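Local coordinates for dihydrodipicolinate reductase N-terminus domain-containing protein (Mycobacterium smegmatis, PDB 6IAQ), which probably catalyses, as a native amine dehydrogenase, the NADP-dependent asymmetric reductive amination of ketones to amines, at residues Ile33-Ala38 against Val60-Ala66; Leu152-Arg158 against Ile287-Leu293; Gly280-Glu284 against Ser296-Thr302. One frame throughout, in Å; residues are numbered along the deposited sequence.

Interaction 1. Residues Ile33-Ala38 against Val60-Ala66; sequences IVGAIA and VAVSDDA. With NAP (NADP nicotinamide-adenine-dinucleotide phosphate), chain F.
I33 and V60 meet at the edge of the Rossmann-type parallel sheet, one of whose two outermost strands in this chain, 32-37, is flanked by the loop leading into helix 66-73. The carbonyl oxygen I33 O lies 3.2 Å from V60 CG2, while the other branch of the same valine reaches two residues further along the strand: V60 CG1 stands anti to its own N (chi1 180°) and rests on G35, 3.5 Å from G35 CA. A36 then takes up the backbone pairing. A36 O receives S63 N at 2.9 Å in an almost straight bond (174°), and a water links A36 N to A61 O; the A36 methyl packs between V60 CG1 and V62 CG2. I37 makes the single bridge with S63, its CA-H directed at S63 O. Its CG1 branch, trans to the carbonyl carbon (chi1 -50°), sends CD1 over the first turn of helix 66-73, 3.6 Å from A66 CB, whereas I37 CG2 faces the adenine of NADP. That helix is capped by D65, whose OD1 accepts from E68 N, and S63 OG accepts from D65 N in an ST turn. Just past the strand A38 N donates to S63 O, 2.9 Å away. K43, S40 and other pocket residues complete the cofactor's hydrogen bonding, and A38 belongs to the pocket at the 2'-phosphate: its methyl packs closely on V62, with A38 CB 3.5 Å from V62 CG1, and also lies 3.5 Å from NAP O2X.

Interaction 2. Residues Leu152-Arg158 against Ile287-Leu293; sequences LMGTAHR and IEGEPNL
A classic beta bulge, H157 and R158 both facing E290, joins the start of strand 158-169 to the corner at G289 that follows strand 282-288 of the C-terminal domain's mixed sheet. The grip centres on one carbonyl: E290 O takes H157 N at 2.8 Å, nearly in line with the C=O bond, and R158 N at 3.1 Å, in the carbonyl plane on a lone pair. R158 O accepts in turn from E290 N at 2.8 Å, which completes the antiparallel hydrogen-bonded pair. Two of these bonds therefore grip the carbonyl oxygen of the cis peptide bond between E290 and P291.

Among the side chains, H157 and E290 run side by side in the same direction, ring and carboxylate planes 58° apart. Both have CG trans to N (chi1 -172° for H157), and E290 OE1 comes to the imidazole edge, yet H157 ND1, buried here, has no hydrogen-bonding partner, while NE2 bonds weakly to M25 O of the second subunit. The R158 chain crosses that of E290 at about a right angle; its guanidinium lies with E290 N over one face, but its salt bridge is to D160. Toward the helix the contact turns apolar. L152 and I287 slide past each other in opposite directions, L152 CD2 reaching I287 CD1 at 3.6 Å, while M153 crosses the same methyl through its CG. The second subunit covers this corner, with N312 of that chain bonded to G154 O and A156 O, and its P301 packed on P291 and L293. In the type I turn from M153 to A156, the T155 hydroxyl donates to L152 O at 2.7 Å, and T155 OG1 also lies 3.4 Å from L293 CD1.

Interaction 3. Residues Gly280-Glu284 against Ser296-Thr302; sequences GDINE and SNGTVPT
D281 and T302 approach at a slant where the lead-in to strand 282-288 of the C-terminal mixed sheet meets the start of helix 302-312, the two being linked through a beta hairpin with strand 293-296. The D281 side chain, with CG trans to its carbonyl carbon (chi1 -65°), puts OD2 within 2.7 Å of T302 OG1. The hydroxyl donates from above the carboxylate, 39° out of its plane, while the other oxygen, OD1, has a weak bond to Y275. This ties the first turn of the helix to the segment leading into the strand beside the cofactor cleft, since the T302 side chain lies about 6 Å from NADP at its nearest atoms.

Next to this pair V300 brings CG1 to within 3.8 Å of D281 CB, with F144 and Y140 also packed on V300. N283 and N297 lie side by side and point the same way, their amides only 11° from coplanar; N283 is held independently, by W285 at OD1 and by F144 O at ND2. The backbones meet more loosely. N297 N donates to N283 O over 3.3 Å, in the carbonyl plane but bent at the hydrogen, and E284 faces S296 in an antiparallel non-hydrogen-bonded pair.

Waters link the two segments elsewhere. One takes a hydrogen from N283 N and gives one to G298 O, another joins D281 O to T299 OG1, and a third connects E284 OE2 with S296 OG. That serine also makes an ST turn: S296 OG accepts from G298 N at 3.3 Å.

Interaction 1 lies in the cofactor-binding domain, on the opposite side of the chain's centre from the other two, and its nearest atoms are about 19 Å from those of interaction 3. Interactions 2 and 3 share strand 282-288, one at each end, with centres 21 Å apart, and both touch the second subunit. Interactions 1 and 2 are largely buried, interaction 3 only partly. Their chemistry follows place: aliphatic groups and two backbone bonds beside the cofactor in interaction 1, a doubly used carbonyl beside an apolar layer at the subunit interface in interaction 2, and a carboxylate-hydroxyl bond with bridging waters in interaction 3.

Interaction 1. Residues Ile33-Ala38 against Val60-Ala66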
loop_
_atom_site.group_PDB
_atom_site.type_symbol
_atom_site.label_atom_id
_atom_site.label_comp_id
_atom_site.label_asym_id
_atom_site.label_seq_id
_atom_site.Cartn_x
_atom_site.Cartn_y
_atom_site.Cartn_z
ATOM N N ILE A 33 -10.572 27.420 8.407
ATOM C CA ILE A 33 -9.288 27.938 8.969
ATOM C C ILE A 33 -9.667 29.080 9.917
ATOM O O ILE A 33 -10.238 30.065 9.431
ATOM C CB ILE A 33 -8.305 28.356 7.864
ATOM C CG1 ILE A 33 -7.961 27.182 6.930
ATOM C CG2 ILE A 33 -7.062 28.980 8.483
ATOM C CD1 ILE A 33 -7.177 27.590 5.698
ATOM N N VAL A 34 -9.328 28.958 11.195
ATOM C CA VAL A 34 -9.704 29.953 12.231
ATOM C C VAL A 34 -8.459 30.677 12.749
ATOM O O VAL A 34 -8.624 31.636 13.530
ATOM C CB VAL A 34 -10.501 29.295 13.368
ATOM C CG1 VAL A 34 -11.754 28.650 12.801
ATOM C CG2 VAL A 34 -9.678 28.305 14.184
ATOM N N GLY A 35 -7.261 30.262 12.339
ATOM C CA GLY A 35 -6.027 30.907 12.833
ATOM C C GLY A 35 -4.808 30.525 12.017
ATOM O O GLY A 35 -4.880 29.532 11.260
ATOM N N ALA A 36 -3.729 31.305 12.139
ATOM C CA ALA A 36 -2.499 31.133 11.335
ATOM C C ALA A 36 -1.325 31.770 12.092
ATOM O O ALA A 36 -1.474 32.907 12.601
ATOM C CB ALA A 36 -2.697 31.706 9.956
ATOM N N ILE A 37 -0.241 31.016 12.243
ATOM C CA ILE A 37 0.951 31.395 13.039
ATOM C C ILE A 37 2.160 31.476 12.099
ATOM O O ILE A 37 2.382 30.528 11.290
ATOM C CB ILE A 37 1.166 30.424 14.198
ATOM C CG1 ILE A 37 -0.130 30.226 14.992
ATOM C CG2 ILE A 37 2.337 30.857 15.077
ATOM C CD1 ILE A 37 -0.117 29.015 15.877
ATOM N N ALA A 38 2.886 32.593 12.169
ATOM C CA ALA A 38 4.119 32.840 11.395
ATOM C C ALA A 38 5.169 33.436 12.337
ATOM O O ALA A 38 4.907 33.558 13.569
ATOM C CB ALA A 38 3.833 33.738 10.211
ATOM N N VAL A 60 -8.914 35.848 8.685
ATOM C CA VAL A 60 -7.915 35.276 9.637
ATOM C C VAL A 60 -6.661 36.152 9.556
ATOM O O VAL A 60 -6.032 36.185 8.476
ATOM C CB VAL A 60 -7.602 33.805 9.299
ATOM C CG1 VAL A 60 -6.589 33.227 10.252
ATOM C CG2 VAL A 60 -8.850 32.953 9.276
ATOM N N ALA A 61 -6.312 36.813 10.655
ATOM C CA ALA A 61 -5.113 37.674 10.754
ATOM C C ALA A 61 -3.956 36.821 11.257
ATOM O O ALA A 61 -4.069 36.272 12.371
ATOM C CB ALA A 61 -5.375 38.856 11.659
ATOM N N VAL A 62 -2.879 36.710 10.474
ATOM C CA VAL A 62 -1.687 35.914 10.886
ATOM C C VAL A 62 -1.139 36.520 12.180
ATOM O O VAL A 62 -0.995 37.768 12.258
ATOM C CB VAL A 62 -0.618 35.874 9.773
ATOM C CG1 VAL A 62 0.646 35.176 10.236
ATOM C CG2 VAL A 62 -1.164 35.238 8.505
ATOM N N SER A 63 -0.826 35.663 13.143
ATOM C CA SER A 63 -0.270 36.009 14.462
ATOM C C SER A 63 1.139 35.427 14.583
ATOM O O SER A 63 1.464 34.449 13.874
ATOM C CB SER A 63 -1.170 35.507 15.550
ATOM O OG SER A 63 -0.470 35.424 16.791
ATOM N N ASP A 64 1.947 36.009 15.463
ATOM C CA ASP A 64 3.303 35.498 15.792
ATOM C C ASP A 64 3.272 34.847 17.160
ATOM O O ASP A 64 4.340 34.519 17.646
ATOM C CB ASP A 64 4.361 36.601 15.731
ATOM C CG ASP A 64 4.054 37.796 16.633
ATOM O OD1 ASP A 64 3.064 37.739 17.388
ATOM O OD2 ASP A 64 4.762 38.814 16.523
ATOM N N ASP A 65 2.085 34.607 17.720
ATOM C CA ASP A 65 1.935 34.130 19.116
ATOM C C ASP A 65 1.060 32.871 19.107
ATOM O O ASP A 65 -0.190 33.024 19.162
ATOM C CB ASP A 65 1.358 35.248 19.988
ATOM C CG ASP A 65 1.432 34.977 21.474
ATOM O OD1 ASP A 65 1.489 33.775 21.873
ATOM O OD2 ASP A 65 1.391 35.983 22.229
ATOM N N ALA A 66 1.684 31.694 19.038
ATOM C CA ALA A 66 0.968 30.396 18.906
ATOM C C ALA A 66 -0.026 30.201 20.073
ATOM O O ALA A 66 -1.201 29.841 19.821
ATOM C CB ALA A 66 1.960 29.254 18.821
HETATM P PA NAP F . 9.611 26.933 4.807
HETATM O O1A NAP F . 9.029 27.417 3.564
HETATM O O2A NAP F . 10.981 27.420 5.366
HETATM O O5B NAP F . 8.473 27.162 5.955
HETATM C C5B NAP F . 8.758 27.096 7.359
HETATM C C4B NAP F . 7.786 28.020 8.081
HETATM O O4B NAP F . 7.959 27.954 9.494
HETATM C C3B NAP F . 7.910 29.521 7.703
HETATM O O3B NAP F . 6.557 29.922 7.374
HETATM C C2B NAP F . 8.354 30.253 8.966
HETATM O O2B NAP F . 7.704 31.528 9.165
HETATM C C1B NAP F . 7.771 29.321 9.983
HETATM N N9A NAP F . 8.344 29.339 11.327
HETATM C C8A NAP F . 9.611 29.104 11.722
HETATM N N7A NAP F . 9.649 29.140 13.060
HETATM C C5A NAP F . 8.381 29.314 13.502
HETATM C C6A NAP F . 7.673 29.419 14.803
HETATM N N6A NAP F . 8.336 29.336 15.949
HETATM N N1A NAP F . 6.355 29.611 14.800
HETATM C C2A NAP F . 5.617 29.693 13.674
HETATM N N3A NAP F . 6.168 29.606 12.442
HETATM C C4A NAP F . 7.521 29.454 12.354
HETATM O O3 NAP F . 9.774 25.296 4.802
HETATM P PN NAP F . 8.689 24.227 4.147
HETATM O O1N NAP F . 9.103 23.741 2.792
HETATM O O2N NAP F . 7.296 24.728 4.302
HETATM O O5D NAP F . 9.055 23.116 5.237
HETATM C C5D NAP F . 8.719 23.163 6.629
HETATM C C4D NAP F . 9.152 21.953 7.410
HETATM O O4D NAP F . 8.395 20.804 6.904
HETATM C C3D NAP F . 10.626 21.702 7.268
HETATM O O3D NAP F . 11.235 21.321 8.488
HETATM C C2D NAP F . 10.676 20.541 6.264
HETATM O O2D NAP F . 11.895 19.805 6.434
HETATM C C1D NAP F . 9.354 19.793 6.605
HETATM N N1N NAP F . 8.871 18.987 5.469
HETATM C C2N NAP F . 8.574 17.722 5.699
HETATM C C3N NAP F . 8.174 16.915 4.643
HETATM C C7N NAP F . 7.775 15.473 4.868
HETATM O O7N NAP F . 7.593 14.801 3.853
HETATM N N7N NAP F . 7.592 14.976 6.104
HETATM C C4N NAP F . 8.081 17.464 3.365
HETATM C C5N NAP F . 8.395 18.802 3.148
HETATM C C6N NAP F . 8.784 19.534 4.243
HETATM P P2B NAP F . 7.890 32.752 8.155
HETATM O O1X NAP F . 7.222 32.401 6.857
HETATM O O2X NAP F . 7.040 33.869 8.755
HETATM O O3X NAP F . 9.416 32.880 8.210
HETATM O O HOH W 1 -4.489 33.875 13.493
HETATM O O HOH W 2 5.681 32.604 15.638
#

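Interaction 2. Residues Leu152-Arg158 against Ile287-Leu293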
loop_
_atom_site.group_PDB
_atom_site.type_symbol
_atom_site.label_atom_id
_atom_site.label_comp_id
_atom_site.label_asym_id
_atom_site.label_seq_id
_atom_site.Cartn_x
_atom_site.Cartn_y
_atom_site.Cartn_z
ATOM N N LEU A 152 3.903 -4.029 0.742
ATOM C CA LEU A 152 4.685 -4.833 -0.229
ATOM C C LEU A 152 5.346 -6.007 0.506
ATOM O O LEU A 152 5.320 -7.138 -0.027
ATOM C CB LEU A 152 5.737 -3.966 -0.909
ATOM C CG LEU A 152 6.557 -4.662 -1.988
ATOM C CD1 LEU A 152 5.673 -4.890 -3.206
ATOM C CD2 LEU A 152 7.788 -3.861 -2.342
ATOM N N MET A 153 5.923 -5.744 1.689
ATOM C CA MET A 153 6.529 -6.786 2.573
ATOM C C MET A 153 5.506 -7.883 2.904
ATOM O O MET A 153 5.885 -9.065 3.038
ATOM C CB MET A 153 7.079 -6.154 3.856
ATOM C CG MET A 153 8.317 -5.309 3.617
ATOM S SD MET A 153 8.725 -4.339 5.107
ATOM C CE MET A 153 9.002 -5.677 6.269
ATOM N N GLY A 154 4.234 -7.521 3.003
ATOM C CA GLY A 154 3.125 -8.456 3.235
ATOM C C GLY A 154 2.951 -9.479 2.115
ATOM O O GLY A 154 2.183 -10.419 2.315
ATOM N N THR A 155 3.556 -9.274 0.943
ATOM C CA THR A 155 3.449 -10.235 -0.193
ATOM C C THR A 155 4.658 -11.175 -0.217
ATOM O O THR A 155 4.734 -12.024 -1.150
ATOM C CB THR A 155 3.263 -9.503 -1.517
ATOM O OG1 THR A 155 4.496 -8.922 -1.928
ATOM C CG2 THR A 155 2.165 -8.479 -1.427
ATOM N N ALA A 156 5.581 -11.049 0.750
ATOM C CA ALA A 156 6.814 -11.868 0.786
ATOM C C ALA A 156 6.583 -13.096 1.673
ATOM O O ALA A 156 5.829 -12.983 2.661
ATOM C CB ALA A 156 7.976 -11.056 1.272
ATOM N N HIS A 157 7.172 -14.233 1.301
ATOM C CA HIS A 157 7.244 -15.448 2.157
ATOM C C HIS A 157 8.441 -15.338 3.100
ATOM O O HIS A 157 8.298 -15.619 4.277
ATOM C CB HIS A 157 7.380 -16.720 1.305
ATOM C CG HIS A 157 7.254 -17.958 2.128
ATOM N ND1 HIS A 157 8.231 -18.927 2.157
ATOM C CD2 HIS A 157 6.270 -18.377 2.946
ATOM C CE1 HIS A 157 7.859 -19.886 2.972
ATOM N NE2 HIS A 157 6.651 -19.583 3.445
ATOM N N ARG A 158 9.587 -14.982 2.562
ATOM C CA ARG A 158 10.831 -14.783 3.336
ATOM C C ARG A 158 11.487 -13.494 2.862
ATOM O O ARG A 158 11.629 -13.308 1.644
ATOM C CB ARG A 158 11.773 -15.977 3.181
ATOM C CG ARG A 158 12.901 -15.973 4.205
ATOM C CD ARG A 158 14.058 -16.899 3.852
ATOM N NE ARG A 158 14.916 -16.316 2.824
ATOM C CZ ARG A 158 15.072 -16.773 1.582
ATOM N NH1 ARG A 158 15.883 -16.140 0.748
ATOM N NH2 ARG A 158 14.426 -17.850 1.162
ATOM N N ILE A 287 12.756 -5.757 -2.552
ATOM C CA ILE A 287 12.827 -6.805 -1.496
ATOM C C ILE A 287 13.543 -8.017 -2.085
ATOM O O ILE A 287 13.078 -8.538 -3.109
ATOM C CB ILE A 287 11.434 -7.134 -0.969
ATOM C CG1 ILE A 287 10.761 -5.875 -0.417
ATOM C CG2 ILE A 287 11.506 -8.233 0.076
ATOM C CD1 ILE A 287 9.341 -6.107 0.052
ATOM N N GLU A 288 14.679 -8.381 -1.500
ATOM C CA GLU A 288 15.404 -9.639 -1.819
ATOM C C GLU A 288 14.930 -10.701 -0.835
ATOM O O GLU A 288 14.966 -10.463 0.390
ATOM C CB GLU A 288 16.918 -9.433 -1.764
ATOM C CG GLU A 288 17.398 -8.443 -2.813
ATOM C CD GLU A 288 18.841 -8.001 -2.643
ATOM O OE1 GLU A 288 19.477 -7.684 -3.650
ATOM O OE2 GLU A 288 19.317 -7.954 -1.504
ATOM N N GLY A 289 14.438 -11.811 -1.369
ATOM C CA GLY A 289 13.973 -12.936 -0.545
ATOM C C GLY A 289 13.209 -13.902 -1.407
ATOM O O GLY A 289 13.565 -14.036 -2.580
ATOM N N GLU A 290 12.170 -14.497 -0.851
ATOM C CA GLU A 290 11.224 -15.361 -1.582
ATOM C C GLU A 290 9.874 -14.657 -1.554
ATOM O O GLU A 290 9.248 -14.564 -0.502
ATOM C CB GLU A 290 11.192 -16.746 -0.923
ATOM C CG GLU A 290 10.284 -17.742 -1.636
ATOM C CD GLU A 290 10.125 -19.111 -0.986
ATOM O OE1 GLU A 290 10.989 -19.488 -0.141
ATOM O OE2 GLU A 290 9.115 -19.796 -1.309
ATOM N N PRO A 291 9.400 -14.064 -2.675
ATOM C CA PRO A 291 10.174 -13.918 -3.902
ATOM C C PRO A 291 10.952 -12.600 -3.858
ATOM O O PRO A 291 10.833 -11.889 -2.878
ATOM C CB PRO A 291 9.060 -13.824 -4.953
ATOM C CG PRO A 291 8.007 -13.013 -4.261
ATOM C CD PRO A 291 8.064 -13.449 -2.802
ATOM N N ASN A 292 11.668 -12.265 -4.924
ATOM C CA ASN A 292 12.225 -10.897 -5.124
ATOM C C ASN A 292 11.095 -9.980 -5.604
ATOM O O ASN A 292 10.329 -10.390 -6.515
ATOM C CB ASN A 292 13.396 -10.851 -6.100
ATOM C CG ASN A 292 14.595 -11.640 -5.595
ATOM O OD1 ASN A 292 14.847 -11.710 -4.388
ATOM N ND2 ASN A 292 15.314 -12.278 -6.510
ATOM N N LEU A 293 10.995 -8.786 -5.010
ATOM C CA LEU A 293 9.907 -7.827 -5.316
ATOM C C LEU A 293 10.511 -6.478 -5.655
ATOM O O LEU A 293 11.631 -6.170 -5.179
ATOM C CB LEU A 293 8.976 -7.712 -4.117
ATOM C CG LEU A 293 8.198 -8.971 -3.792
ATOM C CD1 LEU A 293 7.854 -9.010 -2.317
ATOM C CD2 LEU A 293 6.952 -9.083 -4.661
#

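Interaction 3. Residues Gly280-Glu284 against Ser296-Thr302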
loop_
_atom_site.group_PDB
_atom_site.type_symbol
_atom_site.label_atom_id
_atom_site.label_comp_id
_atom_site.label_asym_id
_atom_site.label_seq_id
_atom_site.Cartn_x
_atom_site.Cartn_y
_atom_site.Cartn_z
ATOM N N GLY A 280 14.623 14.224 -11.925
ATOM C CA GLY A 280 13.295 13.937 -11.368
ATOM C C GLY A 280 13.406 13.138 -10.085
ATOM O O GLY A 280 14.432 12.406 -9.905
ATOM N N ASP A 281 12.401 13.269 -9.231
ATOM C CA ASP A 281 12.301 12.488 -7.972
ATOM C C ASP A 281 12.193 11.005 -8.299
ATOM O O ASP A 281 11.593 10.644 -9.371
ATOM C CB ASP A 281 11.084 12.920 -7.141
ATOM C CG ASP A 281 11.162 14.349 -6.624
ATOM O OD1 ASP A 281 12.220 15.014 -6.865
ATOM O OD2 ASP A 281 10.156 14.808 -6.031
ATOM N N ILE A 282 12.665 10.181 -7.375
ATOM C CA ILE A 282 12.508 8.710 -7.471
ATOM C C ILE A 282 12.081 8.129 -6.133
ATOM O O ILE A 282 12.432 8.657 -5.060
ATOM C CB ILE A 282 13.751 8.009 -8.035
ATOM C CG1 ILE A 282 14.936 8.019 -7.084
ATOM C CG2 ILE A 282 14.125 8.561 -9.421
ATOM C CD1 ILE A 282 15.810 6.813 -7.271
ATOM N N ASN A 283 11.346 7.034 -6.236
ATOM C CA ASN A 283 11.015 6.139 -5.112
ATOM C C ASN A 283 11.125 4.697 -5.627
ATOM O O ASN A 283 10.207 4.250 -6.319
ATOM C CB ASN A 283 9.614 6.399 -4.575
ATOM C CG ASN A 283 9.400 5.698 -3.250
ATOM O OD1 ASN A 283 10.251 5.828 -2.364
ATOM N ND2 ASN A 283 8.279 5.017 -3.101
ATOM N N GLU A 284 12.230 4.024 -5.335
ATOM C CA GLU A 284 12.525 2.674 -5.884
ATOM C C GLU A 284 12.881 1.750 -4.731
ATOM O O GLU A 284 13.836 2.054 -3.994
ATOM C CB GLU A 284 13.662 2.697 -6.892
ATOM C CG GLU A 284 13.384 3.518 -8.120
ATOM C CD GLU A 284 14.544 3.613 -9.105
ATOM O OE1 GLU A 284 15.688 3.172 -8.800
ATOM O OE2 GLU A 284 14.334 4.203 -10.152
ATOM N N SER A 296 8.273 0.872 -7.893
ATOM C CA SER A 296 8.714 2.189 -8.403
ATOM C C SER A 296 7.475 3.075 -8.535
ATOM O O SER A 296 6.384 2.552 -8.879
ATOM C CB SER A 296 9.456 2.013 -9.715
ATOM O OG SER A 296 9.482 3.207 -10.452
ATOM N N ASN A 297 7.647 4.376 -8.349
ATOM C CA ASN A 297 6.534 5.348 -8.484
ATOM C C ASN A 297 6.867 6.347 -9.589
ATOM O O ASN A 297 6.277 7.440 -9.565
ATOM C CB ASN A 297 6.204 5.970 -7.124
ATOM C CG ASN A 297 5.591 4.987 -6.148
ATOM O OD1 ASN A 297 4.467 4.492 -6.332
ATOM N ND2 ASN A 297 6.333 4.685 -5.119
ATOM N N GLY A 298 7.753 5.989 -10.522
ATOM C CA GLY A 298 8.124 6.889 -11.626
ATOM C C GLY A 298 8.613 8.221 -11.089
ATOM O O GLY A 298 9.339 8.197 -10.097
ATOM N N THR A 299 8.273 9.339 -11.726
ATOM C CA THR A 299 8.656 10.700 -11.230
ATOM C C THR A 299 7.641 11.081 -10.162
ATOM O O THR A 299 6.635 11.698 -10.478
ATOM C CB THR A 299 8.812 11.710 -12.366
ATOM O OG1 THR A 299 9.817 11.158 -13.207
ATOM C CG2 THR A 299 9.285 13.053 -11.869
ATOM N N VAL A 300 7.867 10.596 -8.947
ATOM C CA VAL A 300 6.868 10.645 -7.848
ATOM C C VAL A 300 6.664 12.096 -7.427
ATOM O O VAL A 300 7.631 12.856 -7.317
ATOM C CB VAL A 300 7.327 9.741 -6.690
ATOM C CG1 VAL A 300 8.648 10.186 -6.082
ATOM C CG2 VAL A 300 6.242 9.621 -5.643
ATOM N N PRO A 301 5.400 12.554 -7.281
ATOM C CA PRO A 301 5.116 13.942 -6.883
ATOM C C PRO A 301 5.304 14.191 -5.378
ATOM O O PRO A 301 4.321 14.286 -4.659
ATOM C CB PRO A 301 3.653 14.124 -7.304
ATOM C CG PRO A 301 3.075 12.735 -7.178
ATOM C CD PRO A 301 4.181 11.811 -7.645
ATOM N N THR A 302 6.566 14.266 -4.939
ATOM C CA THR A 302 6.929 14.371 -3.501
ATOM C C THR A 302 6.256 15.614 -2.891
ATOM O O THR A 302 5.651 15.511 -1.853
ATOM C CB THR A 302 8.448 14.416 -3.330
ATOM O OG1 THR A 302 9.010 13.341 -4.089
ATOM C CG2 THR A 302 8.896 14.343 -1.878
HETATM O O HOH W 3 12.113 10.236 -12.002
HETATM O O HOH W 4 10.477 6.116 -8.830
HETATM O O HOH W 5 11.805 5.209 -10.719
#